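Probable glutathione S-transferase (Pseudomonas aeruginosa, PDB 6JWK) probably isomerises maleylpyruvate as a glutathione-dependent, zeta-class member of the glutathione S-transferase superfamily. Local coordinates at residues L94-L99 / A140-L145; T144-H149 / P185-L190. One frame throughout, in Å; residues are numbered along the deposited sequence.

Contact 1: residues L94-L99 / A140-L145; sequences LELALL and AAAETL
The two segments run nearly antiparallel, with an angle of 164° between their directions. Their axes come no closer than 10.1 Å. L96 and A142 mark the nearest backbone approach, CA to CA 6.3 Å. This is helix-helix packing in the all-helical C-terminal domain of the glutathione S-transferase fold, between helix 87-103 and helix 124-149. The interface is apolar and made largely of leucine methyls against alanines. On 94-99, L96 and L99 lie one turn apart and both have CG anti to the backbone N (chi1 -177° and 174°). This sends their methyls across to the other helix. L96 CD1 sits over A142, 3.7 Å from A142 CB. L99 CD2 reaches the backbone, 3.6 Å from A142 N, and also touches A141 CB. The small alanines let these methyls come down onto the helix backbone. L145 is the large side chain coming the other way. Its CG lies beside its own backbone N, and its CD1 enters between E95, L96 and L99. E95 crosses L145 at about a right angle and offers only its aliphatic part, CG to L145 CD1 3.9 Å. The E95 chain bends at chi2, and its carboxylate is turned to the second subunit, where OE2 accepts a hydrogen bond from S64 N. Q65 of that subunit packs on L99, so this helix faces both its own domain and the partner chain. L96 also touches V163 of helix 162-176 and F155. L145 CD1 lies 3.8 Å from L99 CD2.

Contact 2: residues T144-H149 / P185-L190; sequences TLLNRH and PALLEL
L146 carries most of this contact. Its CG is anti to the backbone N (chi1 177°), so the branch extends toward helix 185-195. CD2 lies against the first turn of that helix, 3.5 Å from A186 O and 3.8 Å from A186 CB. The same CD2 meets L187 CD2 tip to tip at 3.8 Å. One turn on from A186, L190 CD2 is 3.8 Å from L146 CD1 and almost as close to L146 CD2, and the two leucines cross obliquely. N147 adds a polar edge to the patch: it is exposed, and its OD1 lies 3.4 Å from A186 CB, a van der Waals contact. The helix directions differ by 77°, and N147 and A186 have the closest CA atoms, 7.1 Å apart. The near-perpendicular crossing limits the contact to about one turn on each side. It joins the C-terminal end of helix 124-149 to the start of helix 185-195, within the C-terminal helical domain of the glutathione S-transferase fold. Further out, F155 packs on L146 and F154 on L190. The L187 side chain also touches L139 and A142 of helix 124-149 and L167 of helix 162-176. At the start of helix 185-195, E143 OE2 and OE1 accept hydrogen bonds from A186 N and L187 N, which would help hold that end in place.

How the contacts relate
From the N terminus, the chain first passes through the thioredoxin-like domain and then enters helix 87-103. Contact 1 closes a largely helical loop of 40 residues, from 94-99 to 140-145. Helix 124-149 then runs straight on into contact 2, and T144 and L145 belong to both. Contact 2 closes a second loop of 35 residues, through helix 162-176, to 185-190. The loops follow one another, meeting on the shared helix, and neither contains the other. Helix 124-149 thus lies between helix 87-103 and helix 185-195. The centres of contacts 1 and 2 are about 9 Å apart, and the two touch beside the shared helix.

Contact 1: residues L94-L99 / A140-L145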
# COMPACT_ATOMS: atom_id res chain seq x y z
N LEU B 94 4.66 9.70 -0.18
CA LEU B 94 4.22 8.31 0.15
C LEU B 94 2.85 8.32 0.81
O LEU B 94 2.07 7.40 0.52
CB LEU B 94 5.25 7.59 1.02
CG LEU B 94 6.61 7.38 0.36
CD1 LEU B 94 7.64 6.81 1.36
CD2 LEU B 94 6.46 6.48 -0.85
N GLU B 95 2.50 9.36 1.54
CA GLU B 95 1.17 9.44 2.20
C GLU B 95 0.11 9.45 1.10
O GLU B 95 -0.93 8.73 1.25
CB GLU B 95 1.03 10.60 3.19
CG GLU B 95 -0.42 10.78 3.68
CD GLU B 95 -0.77 11.09 5.14
OE1 GLU B 95 -0.34 12.14 5.57
OE2 GLU B 95 -1.63 10.33 5.80
N LEU B 96 0.28 10.29 0.08
CA LEU B 96 -0.72 10.40 -1.00
C LEU B 96 -0.70 9.14 -1.86
O LEU B 96 -1.77 8.65 -2.21
CB LEU B 96 -0.44 11.67 -1.81
CG LEU B 96 -1.44 11.97 -2.92
CD1 LEU B 96 -2.86 11.86 -2.47
CD2 LEU B 96 -1.15 13.36 -3.46
N ALA B 97 0.47 8.64 -2.23
CA ALA B 97 0.58 7.41 -3.05
C ALA B 97 -0.10 6.22 -2.34
O ALA B 97 -0.80 5.46 -3.02
CB ALA B 97 2.03 7.12 -3.40
N LEU B 98 0.10 6.08 -1.03
CA LEU B 98 -0.39 4.94 -0.21
C LEU B 98 -1.86 5.14 0.04
O LEU B 98 -2.57 4.13 0.06
CB LEU B 98 0.39 4.82 1.10
CG LEU B 98 1.81 4.34 0.86
CD1 LEU B 98 2.66 4.70 2.07
CD2 LEU B 98 1.84 2.84 0.58
N LEU B 99 -2.34 6.38 0.09
CA LEU B 99 -3.81 6.59 0.15
C LEU B 99 -4.50 5.93 -1.04
O LEU B 99 -5.52 5.23 -0.87
CB LEU B 99 -4.10 8.09 0.21
CG LEU B 99 -5.56 8.51 0.13
CD1 LEU B 99 -6.36 8.02 1.34
CD2 LEU B 99 -5.58 10.03 0.09
N ALA B 140 -11.59 12.63 -2.05
CA ALA B 140 -11.76 13.85 -1.25
C ALA B 140 -10.51 14.08 -0.39
O ALA B 140 -10.05 15.23 -0.27
CB ALA B 140 -13.00 13.75 -0.38
N ALA B 141 -9.96 13.01 0.18
CA ALA B 141 -8.76 13.10 1.04
C ALA B 141 -7.56 13.41 0.14
O ALA B 141 -6.74 14.23 0.54
CB ALA B 141 -8.58 11.82 1.86
N ALA B 142 -7.50 12.83 -1.06
CA ALA B 142 -6.36 13.00 -2.02
C ALA B 142 -6.31 14.47 -2.48
O ALA B 142 -5.25 15.04 -2.50
CB ALA B 142 -6.53 12.06 -3.20
N GLU B 143 -7.46 15.04 -2.79
CA GLU B 143 -7.60 16.47 -3.24
C GLU B 143 -6.99 17.33 -2.13
O GLU B 143 -6.17 18.20 -2.42
CB GLU B 143 -9.08 16.76 -3.52
CG GLU B 143 -9.40 18.22 -3.84
CD GLU B 143 -9.14 18.62 -5.29
OE1 GLU B 143 -8.71 17.71 -6.08
OE2 GLU B 143 -9.34 19.84 -5.64
N THR B 144 -7.34 17.09 -0.86
CA THR B 144 -6.82 17.88 0.29
C THR B 144 -5.31 17.70 0.44
O THR B 144 -4.59 18.73 0.61
CB THR B 144 -7.57 17.50 1.59
OG1 THR B 144 -8.90 17.90 1.34
CG2 THR B 144 -7.07 18.21 2.83
N LEU B 145 -4.79 16.47 0.32
CA LEU B 145 -3.33 16.29 0.49
C LEU B 145 -2.61 17.03 -0.64
O LEU B 145 -1.53 17.54 -0.41
CB LEU B 145 -2.96 14.79 0.49
CG LEU B 145 -3.49 14.00 1.69
CD1 LEU B 145 -3.09 12.55 1.53
CD2 LEU B 145 -3.03 14.53 3.05

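Contact 2: residues T144-H149 / P185-L190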
# COMPACT_ATOMS: atom_id res chain seq x y z
N THR B 144 -7.34 17.09 -0.86
CA THR B 144 -6.82 17.88 0.29
C THR B 144 -5.31 17.70 0.44
O THR B 144 -4.59 18.73 0.61
CB THR B 144 -7.57 17.50 1.59
OG1 THR B 144 -8.90 17.90 1.34
CG2 THR B 144 -7.07 18.21 2.83
N LEU B 145 -4.79 16.47 0.32
CA LEU B 145 -3.33 16.29 0.49
C LEU B 145 -2.61 17.03 -0.64
O LEU B 145 -1.53 17.54 -0.41
CB LEU B 145 -2.96 14.79 0.49
CG LEU B 145 -3.49 14.00 1.69
CD1 LEU B 145 -3.09 12.55 1.53
CD2 LEU B 145 -3.03 14.53 3.05
N LEU B 146 -3.12 16.95 -1.87
CA LEU B 146 -2.49 17.62 -3.03
C LEU B 146 -2.47 19.13 -2.75
O LEU B 146 -1.39 19.71 -2.86
CB LEU B 146 -3.25 17.29 -4.32
CG LEU B 146 -2.74 17.99 -5.58
CD1 LEU B 146 -1.29 17.62 -5.86
CD2 LEU B 146 -3.63 17.66 -6.76
N ASN B 147 -3.60 19.70 -2.38
CA ASN B 147 -3.72 21.15 -2.08
C ASN B 147 -2.81 21.59 -0.94
O ASN B 147 -2.24 22.66 -1.06
CB ASN B 147 -5.13 21.56 -1.70
CG ASN B 147 -6.03 21.59 -2.90
OD1 ASN B 147 -5.57 21.90 -4.00
ND2 ASN B 147 -7.30 21.27 -2.70
N ARG B 148 -2.61 20.77 0.09
CA ARG B 148 -1.84 21.16 1.30
C ARG B 148 -0.37 20.83 1.19
O ARG B 148 0.41 21.53 1.83
CB ARG B 148 -2.41 20.50 2.56
CG ARG B 148 -3.85 20.95 2.74
CD ARG B 148 -4.33 21.00 4.14
NE ARG B 148 -5.63 21.64 4.16
CZ ARG B 148 -6.36 21.79 5.24
NH1 ARG B 148 -5.86 21.40 6.40
NH2 ARG B 148 -7.53 22.38 5.18
N HIS B 149 0.06 19.82 0.43
CA HIS B 149 1.46 19.36 0.57
C HIS B 149 2.25 19.40 -0.74
O HIS B 149 3.44 19.08 -0.68
CB HIS B 149 1.48 17.95 1.18
CG HIS B 149 0.89 17.90 2.56
ND1 HIS B 149 0.20 16.79 3.04
CD2 HIS B 149 0.90 18.81 3.57
CE1 HIS B 149 -0.23 17.05 4.27
NE2 HIS B 149 0.16 18.29 4.61
N PRO B 185 -11.17 19.31 -8.44
CA PRO B 185 -10.58 20.12 -9.52
C PRO B 185 -9.04 20.09 -9.52
O PRO B 185 -8.44 20.02 -10.59
CB PRO B 185 -11.18 21.53 -9.31
CG PRO B 185 -11.50 21.56 -7.81
CD PRO B 185 -11.95 20.13 -7.49
N ALA B 186 -8.39 20.08 -8.35
CA ALA B 186 -6.91 20.04 -8.33
C ALA B 186 -6.48 18.66 -8.88
O ALA B 186 -5.47 18.61 -9.64
CB ALA B 186 -6.33 20.36 -6.95
N LEU B 187 -7.17 17.57 -8.54
CA LEU B 187 -6.76 16.23 -9.07
C LEU B 187 -6.92 16.23 -10.60
O LEU B 187 -5.97 15.79 -11.31
CB LEU B 187 -7.58 15.10 -8.44
CG LEU B 187 -7.45 14.84 -6.94
CD1 LEU B 187 -8.22 13.58 -6.56
CD2 LEU B 187 -5.99 14.73 -6.48
N LEU B 188 -8.03 16.77 -11.11
CA LEU B 188 -8.28 16.85 -12.57
C LEU B 188 -7.18 17.70 -13.24
O LEU B 188 -6.63 17.28 -14.26
CB LEU B 188 -9.69 17.37 -12.89
CG LEU B 188 -10.80 16.45 -12.43
CD1 LEU B 188 -12.17 17.09 -12.64
CD2 LEU B 188 -10.71 15.10 -13.13
N GLU B 189 -6.79 18.79 -12.64
CA GLU B 189 -5.77 19.66 -13.25
C GLU B 189 -4.43 18.90 -13.28
O GLU B 189 -3.70 18.98 -14.30
CB GLU B 189 -5.71 20.97 -12.46
CG GLU B 189 -4.56 21.86 -12.88
CD GLU B 189 -4.42 23.06 -11.98
OE1 GLU B 189 -4.07 22.88 -10.76
OE2 GLU B 189 -4.71 24.16 -12.46
N LEU B 190 -4.08 18.20 -12.19
CA LEU B 190 -2.78 17.49 -12.16
C LEU B 190 -2.83 16.39 -13.22
O LEU B 190 -1.85 16.18 -13.92
CB LEU B 190 -2.57 16.92 -10.77
CG LEU B 190 -1.35 16.04 -10.55
CD1 LEU B 190 -0.09 16.78 -10.97
CD2 LEU B 190 -1.28 15.57 -9.09